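Local coordinates for Abbfa_003403 (Acinetobacter baumannii, PDB 4ZXH), which probably builds a peptide product as a four-domain nonribosomal peptide synthetase, joining condensation, adenylation, phosphopantetheine-bearing carrier and thioesterase domains in one chain, at residues 456-462 / 802-806; 486-490 / 682-686; 909-913 / 960-965. The contacts are given in a common frame with arbitrary orientation. Residues are numbered along the deposited sequence.

From the N terminus, the chain first runs through the condensation domain, and segment 456-462, beyond helix 428-447, opens contact 1. Its partner 802-806 lies far into the adenylation domain, so contact 1 closes a long loop and ties the condensation domain to the adenylation domain. Contact 2 (486-490 / 682-686) opens and closes within that span, joining helix 483-494 to the turn before strand 687-690 inside the adenylation domain. Contact 3 (909-913 / 960-965) follows in series and fastens the chain leading toward the carrier domain onto the small C-terminal adenylation subdomain. None touches another: their centres are 46 Å (1-2), 38 Å (1-3) and 50 Å (2-3) apart.

Contact 1 of 3, residues 456-462 / 802-806; sequences LDIAPDY and RLVPP
Two loops without regular structure, extended except at Ile458 (phi/psi -94/-14), meet with end-to-end directions 72° apart, Ala459 CA lying 4.2 Å from Pro805 CA. Arg802 (phi/psi -103/153, chi1 m, chi2 t, chi3 m) turns one face of its guanidinium to the Asp457 carboxylate, whose OD2 is 3.4 Å from Arg802 CD and 3.9 Å from Arg802 NE. This long salt bridge is one of charge alone, OD2 lying well out of the guanidinium plane; Arg802 NE also pairs with Asp798. Leu803 sets CB 3.7 Å from Tyr462 CE2, and its O lies 3.4 Å from Ala459 CB. The contact is a domain interface: the chain leaving helix 428-447 of the condensation domain packs against the connection between adenylation strands 792-797 and 809-816. Val804 turns its side chain away and offers O to Tyr462 OH (chi1 m), which donates a 2.7 Å hydrogen bond. Pro805 CG touches Ala459 CB at 4.1 Å, and Pro806 CD meets Pro460 CD at 3.8 Å.

Contact 2 of 3, residues 486-490 / 682-686; sequences MILKQ and LMYGG
This is a helix-to-turn contact within the adenylation domain: one side of helix 483-494 lies against the turn that leads from helix 674-679 into strand 687-690. Residues 486-490 are regular helix, with Gln490 N hydrogen-bonded to Met486 O at 3.2 Å. Across from it, Leu682 and Met683 have helix-like angles (phi/psi -65/-31 and -63/-18) and Tyr684 is at -128/-1. CA of Ile487 lies 5.0 Å from CA of Met683, and CA of Gln490 5.6 Å from CA of Gly685. Met486 (m, t, p) reaches over with CE, which meets Met683 CE at 4.1 Å and Tyr684 OH at 4.0 Å. Ile487 CG1 packs on CG of Met683 (m, t, p) at 4.2 Å. One helical turn on, Gln490 (chi1 and chi2 both m) rests CG 3.2 Å from both Leu682 O and Met683 O. At Gly685 (phi/psi 103/2) a CB would jam against the preceding carbonyl and clash with Gln490 OE1. Gln490 OE1 approaches Gly685 N at 3.4 Å, but at too poor an angle for a hydrogen bond. With no hydrogen bond between the segments, the join depends on apolar packing of Met486, Ile487, Met683 and the Tyr684 ring, and on the close fit around Gln490.

Contact 3 of 3, residues 909-913 / 960-965; sequences KLVAY and FPEPIF
At the apolar centre, Val911 (chi1 t) points CG2 at Pro963 CG and Phe965 CZ, 3.5 Å from each. Val911 belongs to strand 907-916, central in the three-stranded sheet of the C-terminal adenylation subdomain; the irregular, extended chain 960-965, on its way toward carrier-domain helix 977-990, crosses one sheet face with its direction 132° from the strand's. The CA register runs backwards: Lys909 opposite Phe965 at 8.7 Å, Val911 opposite Pro963 at 7.1 Å, Tyr913 opposite Phe960 at 8.3 Å. Alternation along the strand directs these three side chains toward the covering segment, while Leu910 turns away to helix 880-888. Phe960 (chi1 m) presents its ring edge to the face of Tyr913 (chi1 m) in a T-shaped stack, centroids 4.8 Å apart and planes at 71°; Phe960 CB adds a CH-pi contact 4.0 Å from the Tyr913 centroid. Further out, Lys909 lays its CD over the Phe965 ring (chi1 m), 3.8 Å from the centroid, before the end of the side chain leads away. At the other margin Tyr913 CE1 touches Pro961 CD at 3.9 Å, and Tyr913 OH donates a 2.7 Å hydrogen bond to Pro961 O, which lies near the plane of the tyrosine ring.

Contact 1 of 3, residues 456-462 / 802-806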
loop_
_atom_site.group_PDB
_atom_site.type_symbol
_atom_site.label_atom_id
_atom_site.label_comp_id
_atom_site.label_asym_id
_atom_site.label_seq_id
_atom_site.Cartn_x
_atom_site.Cartn_y
_atom_site.Cartn_z
ATOM N N LEU A 456 -5.982 30.206 13.942
ATOM C CA LEU A 456 -4.748 30.479 13.232
ATOM C C LEU A 456 -4.877 30.173 11.748
ATOM O O LEU A 456 -5.196 29.047 11.358
ATOM C CB LEU A 456 -3.611 29.661 13.848
ATOM C CG LEU A 456 -2.241 29.696 13.182
ATOM C CD1 LEU A 456 -1.590 31.042 13.330
ATOM C CD2 LEU A 456 -1.376 28.625 13.781
ATOM N N ASP A 457 -4.623 31.176 10.916
ATOM C CA ASP A 457 -4.731 30.987 9.476
ATOM C C ASP A 457 -3.338 31.052 8.858
ATOM O O ASP A 457 -2.644 32.062 8.955
ATOM C CB ASP A 457 -5.672 32.029 8.862
ATOM C CG ASP A 457 -6.411 31.506 7.639
ATOM O OD1 ASP A 457 -5.928 30.521 7.028
ATOM O OD2 ASP A 457 -7.476 32.076 7.291
ATOM N N ILE A 458 -2.946 29.945 8.239
ATOM C CA ILE A 458 -1.602 29.717 7.715
ATOM C C ILE A 458 -1.553 30.100 6.241
ATOM O O ILE A 458 -0.482 30.246 5.637
ATOM C CB ILE A 458 -1.206 28.223 7.902
ATOM C CG1 ILE A 458 -1.272 27.853 9.377
ATOM C CG2 ILE A 458 0.178 27.926 7.394
ATOM C CD1 ILE A 458 -0.514 28.818 10.243
ATOM N N ALA A 459 -2.742 30.264 5.672
ATOM C CA ALA A 459 -2.896 30.506 4.251
ATOM C C ALA A 459 -2.193 31.785 3.849
ATOM O O ALA A 459 -2.086 32.709 4.650
ATOM C CB ALA A 459 -4.371 30.563 3.891
ATOM N N PRO A 460 -1.681 31.831 2.611
ATOM C CA PRO A 460 -1.159 33.096 2.079
ATOM C C PRO A 460 -2.290 34.108 2.003
ATOM O O PRO A 460 -3.426 33.692 1.821
ATOM C CB PRO A 460 -0.657 32.723 0.678
ATOM C CG PRO A 460 -0.559 31.202 0.671
ATOM C CD PRO A 460 -1.598 30.728 1.633
ATOM N N ASP A 461 -2.017 35.396 2.155
ATOM C CA ASP A 461 -3.090 36.369 2.000
ATOM C C ASP A 461 -3.336 36.539 0.504
ATOM O O ASP A 461 -2.525 37.132 -0.209
ATOM C CB ASP A 461 -2.752 37.709 2.666
ATOM C CG ASP A 461 -3.971 38.620 2.805
ATOM O OD1 ASP A 461 -4.909 38.525 1.978
ATOM O OD2 ASP A 461 -3.992 39.438 3.750
ATOM N N TYR A 462 -4.457 36.003 0.037
ATOM C CA TYR A 462 -4.759 35.955 -1.382
ATOM C C TYR A 462 -5.168 37.315 -1.908
ATOM O O TYR A 462 -6.038 37.964 -1.335
ATOM C CB TYR A 462 -5.861 34.942 -1.640
ATOM C CG TYR A 462 -5.472 33.519 -1.322
ATOM C CD1 TYR A 462 -4.586 32.824 -2.143
ATOM C CD2 TYR A 462 -5.995 32.859 -0.217
ATOM C CE1 TYR A 462 -4.237 31.512 -1.881
ATOM C CE2 TYR A 462 -5.641 31.531 0.059
ATOM C CZ TYR A 462 -4.762 30.869 -0.784
ATOM O OH TYR A 462 -4.403 29.559 -0.534
ATOM N N ARG A 802 -13.045 29.523 5.368
ATOM C CA ARG A 802 -11.870 30.307 5.000
ATOM C C ARG A 802 -11.144 29.647 3.824
ATOM O O ARG A 802 -11.222 28.434 3.647
ATOM C CB ARG A 802 -10.917 30.436 6.181
ATOM C CG ARG A 802 -11.440 31.257 7.341
ATOM C CD ARG A 802 -10.472 31.176 8.522
ATOM N NE ARG A 802 -10.243 29.784 8.906
ATOM C CZ ARG A 802 -9.588 29.396 9.994
ATOM N NH1 ARG A 802 -9.089 30.292 10.835
ATOM N NH2 ARG A 802 -9.442 28.103 10.244
ATOM N N LEU A 803 -10.437 30.442 3.028
ATOM C CA LEU A 803 -9.663 29.927 1.902
ATOM C C LEU A 803 -8.465 29.086 2.359
ATOM O O LEU A 803 -7.555 29.592 3.027
ATOM C CB LEU A 803 -9.179 31.083 1.035
ATOM C CG LEU A 803 -10.256 31.906 0.342
ATOM C CD1 LEU A 803 -9.683 33.234 -0.090
ATOM C CD2 LEU A 803 -10.807 31.150 -0.847
ATOM N N VAL A 804 -8.451 27.808 1.980
ATOM C CA VAL A 804 -7.421 26.888 2.469
ATOM C C VAL A 804 -6.034 27.213 1.900
ATOM O O VAL A 804 -5.918 27.842 0.848
ATOM C CB VAL A 804 -7.775 25.423 2.138
ATOM C CG1 VAL A 804 -9.092 25.050 2.779
ATOM C CG2 VAL A 804 -7.812 25.202 0.638
ATOM N N PRO A 805 -4.972 26.807 2.611
ATOM C CA PRO A 805 -3.635 26.972 2.029
ATOM C C PRO A 805 -3.456 25.992 0.879
ATOM O O PRO A 805 -4.193 25.011 0.820
ATOM C CB PRO A 805 -2.685 26.637 3.189
ATOM C CG PRO A 805 -3.548 26.545 4.416
ATOM C CD PRO A 805 -4.924 26.217 3.960
ATOM N N PRO A 806 -2.497 26.242 -0.025
ATOM C CA PRO A 806 -2.271 25.237 -1.072
ATOM C C PRO A 806 -1.877 23.880 -0.475
ATOM O O PRO A 806 -1.326 23.839 0.630
ATOM C CB PRO A 806 -1.134 25.836 -1.896
ATOM C CG PRO A 806 -1.187 27.321 -1.610
ATOM C CD PRO A 806 -1.644 27.433 -0.191
#

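Contact 2 of 3, residues 486-490 / 682-686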
loop_
_atom_site.group_PDB
_atom_site.type_symbol
_atom_site.label_atom_id
_atom_site.label_comp_id
_atom_site.label_asym_id
_atom_site.label_seq_id
_atom_site.Cartn_x
_atom_site.Cartn_y
_atom_site.Cartn_z
ATOM N N MET A 486 -30.624 32.942 -31.477
ATOM C CA MET A 486 -29.555 32.183 -32.106
ATOM C C MET A 486 -30.094 30.990 -32.891
ATOM O O MET A 486 -29.649 30.720 -34.009
ATOM C CB MET A 486 -28.559 31.692 -31.061
ATOM C CG MET A 486 -27.765 32.777 -30.367
ATOM S SD MET A 486 -26.425 32.042 -29.400
ATOM C CE MET A 486 -25.363 31.462 -30.722
ATOM N N ILE A 487 -31.049 30.277 -32.300
ATOM C CA ILE A 487 -31.626 29.103 -32.940
ATOM C C ILE A 487 -32.551 29.493 -34.085
ATOM O O ILE A 487 -32.550 28.852 -35.137
ATOM C CB ILE A 487 -32.378 28.222 -31.929
ATOM C CG1 ILE A 487 -31.382 27.645 -30.922
ATOM C CG2 ILE A 487 -33.073 27.076 -32.631
ATOM C CD1 ILE A 487 -31.968 26.623 -29.998
ATOM N N LEU A 488 -33.322 30.556 -33.902
ATOM C CA LEU A 488 -34.135 31.072 -34.999
ATOM C C LEU A 488 -33.279 31.463 -36.219
ATOM O O LEU A 488 -33.644 31.159 -37.357
ATOM C CB LEU A 488 -34.963 32.268 -34.527
ATOM C CG LEU A 488 -36.170 31.932 -33.658
ATOM C CD1 LEU A 488 -36.943 33.180 -33.309
ATOM C CD2 LEU A 488 -37.060 30.942 -34.380
ATOM N N LYS A 489 -32.147 32.129 -35.983
ATOM C CA LYS A 489 -31.237 32.492 -37.066
ATOM C C LYS A 489 -30.810 31.246 -37.843
ATOM O O LYS A 489 -30.861 31.222 -39.076
ATOM C CB LYS A 489 -30.004 33.227 -36.527
ATOM C CG LYS A 489 -29.030 33.719 -37.607
ATOM N N GLN A 490 -30.415 30.206 -37.114
ATOM C CA GLN A 490 -30.020 28.947 -37.740
ATOM C C GLN A 490 -31.159 28.304 -38.528
ATOM O O GLN A 490 -30.936 27.736 -39.592
ATOM C CB GLN A 490 -29.491 27.967 -36.691
ATOM C CG GLN A 490 -28.204 28.438 -36.026
ATOM C CD GLN A 490 -27.130 28.826 -37.034
ATOM O OE1 GLN A 490 -26.929 28.151 -38.051
ATOM N NE2 GLN A 490 -26.462 29.942 -36.772
ATOM N N LEU A 682 -27.637 22.841 -32.699
ATOM C CA LEU A 682 -28.715 23.632 -33.287
ATOM C C LEU A 682 -28.395 25.128 -33.251
ATOM O O LEU A 682 -28.812 25.873 -34.127
ATOM C CB LEU A 682 -30.024 23.370 -32.572
ATOM C CG LEU A 682 -30.552 21.949 -32.628
ATOM C CD1 LEU A 682 -31.829 21.874 -31.809
ATOM C CD2 LEU A 682 -30.803 21.523 -34.062
ATOM N N MET A 683 -27.649 25.565 -32.241
ATOM C CA MET A 683 -27.177 26.948 -32.192
ATOM C C MET A 683 -26.237 27.309 -33.361
ATOM O O MET A 683 -26.029 28.496 -33.656
ATOM C CB MET A 683 -26.463 27.223 -30.860
ATOM C CG MET A 683 -27.361 27.278 -29.625
ATOM S SD MET A 683 -26.456 27.073 -28.058
ATOM C CE MET A 683 -25.132 28.265 -28.221
ATOM N N TYR A 684 -25.666 26.312 -34.032
ATOM C CA TYR A 684 -24.642 26.626 -35.027
ATOM C C TYR A 684 -24.862 26.014 -36.417
ATOM O O TYR A 684 -24.068 26.259 -37.334
ATOM C CB TYR A 684 -23.266 26.228 -34.470
ATOM C CG TYR A 684 -22.905 27.063 -33.263
ATOM C CD1 TYR A 684 -22.478 28.381 -33.416
ATOM C CD2 TYR A 684 -23.040 26.563 -31.968
ATOM C CE1 TYR A 684 -22.170 29.178 -32.331
ATOM C CE2 TYR A 684 -22.727 27.359 -30.861
ATOM C CZ TYR A 684 -22.293 28.669 -31.063
ATOM O OH TYR A 684 -21.983 29.482 -30.004
ATOM N N GLY A 685 -25.941 25.249 -36.580
ATOM C CA GLY A 685 -26.326 24.752 -37.891
ATOM C C GLY A 685 -25.993 23.292 -38.144
ATOM O O GLY A 685 -26.232 22.763 -39.241
ATOM N N GLY A 686 -25.438 22.639 -37.126
ATOM C CA GLY A 686 -25.087 21.230 -37.204
ATOM C C GLY A 686 -26.257 20.278 -36.998
ATOM O O GLY A 686 -27.411 20.694 -37.010
#

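Contact 3 of 3, residues 909-913 / 960-965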
loop_
_atom_site.group_PDB
_atom_site.type_symbol
_atom_site.label_atom_id
_atom_site.label_comp_id
_atom_site.label_asym_id
_atom_site.label_seq_id
_atom_site.Cartn_x
_atom_site.Cartn_y
_atom_site.Cartn_z
ATOM N N LYS A 909 -13.330 -1.333 7.738
ATOM C CA LYS A 909 -12.582 -2.222 6.862
ATOM C C LYS A 909 -12.894 -1.929 5.399
ATOM O O LYS A 909 -13.975 -1.435 5.064
ATOM C CB LYS A 909 -12.899 -3.683 7.169
ATOM C CG LYS A 909 -12.298 -4.259 8.443
ATOM C CD LYS A 909 -12.813 -5.702 8.612
ATOM C CE LYS A 909 -12.231 -6.449 9.812
ATOM N NZ LYS A 909 -10.774 -6.740 9.674
ATOM N N LEU A 910 -11.931 -2.242 4.539
ATOM C CA LEU A 910 -12.042 -2.083 3.092
ATOM C C LEU A 910 -12.654 -3.294 2.417
ATOM O O LEU A 910 -12.296 -4.422 2.753
ATOM C CB LEU A 910 -10.661 -1.838 2.499
ATOM C CG LEU A 910 -10.071 -0.492 2.858
ATOM C CD1 LEU A 910 -8.624 -0.449 2.400
ATOM C CD2 LEU A 910 -10.879 0.546 2.164
ATOM N N VAL A 911 -13.549 -3.048 1.453
ATOM C CA VAL A 911 -14.202 -4.081 0.623
ATOM C C VAL A 911 -13.934 -3.839 -0.847
ATOM O O VAL A 911 -14.098 -2.713 -1.337
ATOM C CB VAL A 911 -15.731 -4.079 0.789
ATOM C CG1 VAL A 911 -16.350 -5.337 0.188
ATOM C CG2 VAL A 911 -16.089 -3.944 2.230
ATOM N N ALA A 912 -13.563 -4.877 -1.574
ATOM C CA ALA A 912 -13.368 -4.719 -3.008
ATOM C C ALA A 912 -14.394 -5.511 -3.789
ATOM O O ALA A 912 -14.466 -6.738 -3.661
ATOM C CB ALA A 912 -11.962 -5.147 -3.408
ATOM N N TYR A 913 -15.193 -4.814 -4.591
ATOM C CA TYR A 913 -16.114 -5.472 -5.531
ATOM C C TYR A 913 -15.468 -5.534 -6.927
ATOM O O TYR A 913 -14.875 -4.537 -7.387
ATOM C CB TYR A 913 -17.457 -4.733 -5.595
ATOM C CG TYR A 913 -18.120 -4.511 -4.254
ATOM C CD1 TYR A 913 -19.098 -5.391 -3.778
ATOM C CD2 TYR A 913 -17.777 -3.430 -3.470
ATOM C CE1 TYR A 913 -19.709 -5.201 -2.541
ATOM C CE2 TYR A 913 -18.375 -3.222 -2.234
ATOM C CZ TYR A 913 -19.341 -4.109 -1.774
ATOM O OH TYR A 913 -19.926 -3.893 -0.542
ATOM N N PHE A 960 -24.467 -1.458 -3.562
ATOM C CA PHE A 960 -23.639 -2.663 -3.487
ATOM C C PHE A 960 -24.012 -3.493 -2.255
ATOM O O PHE A 960 -24.333 -2.945 -1.201
ATOM C CB PHE A 960 -22.155 -2.303 -3.459
ATOM C CG PHE A 960 -21.618 -1.843 -4.791
ATOM C CD1 PHE A 960 -22.174 -0.760 -5.446
ATOM C CD2 PHE A 960 -20.553 -2.495 -5.385
ATOM C CE1 PHE A 960 -21.685 -0.349 -6.667
ATOM C CE2 PHE A 960 -20.059 -2.080 -6.607
ATOM C CZ PHE A 960 -20.622 -1.012 -7.247
ATOM N N PRO A 961 -23.991 -4.822 -2.382
ATOM C CA PRO A 961 -24.444 -5.620 -1.233
ATOM C C PRO A 961 -23.468 -5.472 -0.077
ATOM O O PRO A 961 -22.292 -5.273 -0.325
ATOM C CB PRO A 961 -24.461 -7.062 -1.758
ATOM C CG PRO A 961 -24.167 -6.975 -3.210
ATOM C CD PRO A 961 -23.495 -5.657 -3.484
ATOM N N GLU A 962 -23.951 -5.527 1.158
ATOM C CA GLU A 962 -23.062 -5.396 2.305
ATOM C C GLU A 962 -22.183 -6.631 2.366
ATOM O O GLU A 962 -22.621 -7.731 2.021
ATOM C CB GLU A 962 -23.846 -5.208 3.607
ATOM C CG GLU A 962 -24.826 -4.036 3.583
ATOM C CD GLU A 962 -24.162 -2.672 3.317
ATOM O OE1 GLU A 962 -23.090 -2.385 3.909
ATOM O OE2 GLU A 962 -24.730 -1.878 2.524
ATOM N N PRO A 963 -20.913 -6.440 2.739
ATOM C CA PRO A 963 -19.970 -7.548 2.893
ATOM C C PRO A 963 -20.178 -8.270 4.217
ATOM O O PRO A 963 -20.591 -7.645 5.191
ATOM C CB PRO A 963 -18.608 -6.851 2.874
ATOM C CG PRO A 963 -18.894 -5.534 3.479
ATOM C CD PRO A 963 -20.263 -5.139 2.973
ATOM N N ILE A 964 -19.894 -9.565 4.232
ATOM C CA ILE A 964 -19.756 -10.317 5.464
ATOM C C ILE A 964 -18.279 -10.658 5.699
ATOM O O ILE A 964 -17.734 -11.573 5.088
ATOM C CB ILE A 964 -20.589 -11.581 5.406
ATOM C CG1 ILE A 964 -22.050 -11.218 5.157
ATOM C CG2 ILE A 964 -20.435 -12.371 6.658
ATOM C CD1 ILE A 964 -22.935 -12.431 4.921
ATOM N N PHE A 965 -17.622 -9.906 6.568
ATOM C CA PHE A 965 -16.186 -10.102 6.813
ATOM C C PHE A 965 -15.819 -11.376 7.579
ATOM O O PHE A 965 -16.449 -11.695 8.588
ATOM C CB PHE A 965 -15.613 -8.917 7.589
ATOM C CG PHE A 965 -15.619 -7.630 6.832
ATOM C CD1 PHE A 965 -14.690 -7.396 5.827
ATOM C CD2 PHE A 965 -16.546 -6.644 7.125
ATOM C CE1 PHE A 965 -14.691 -6.188 5.125
ATOM C CE2 PHE A 965 -16.548 -5.442 6.426
ATOM C CZ PHE A 965 -15.616 -5.213 5.432
#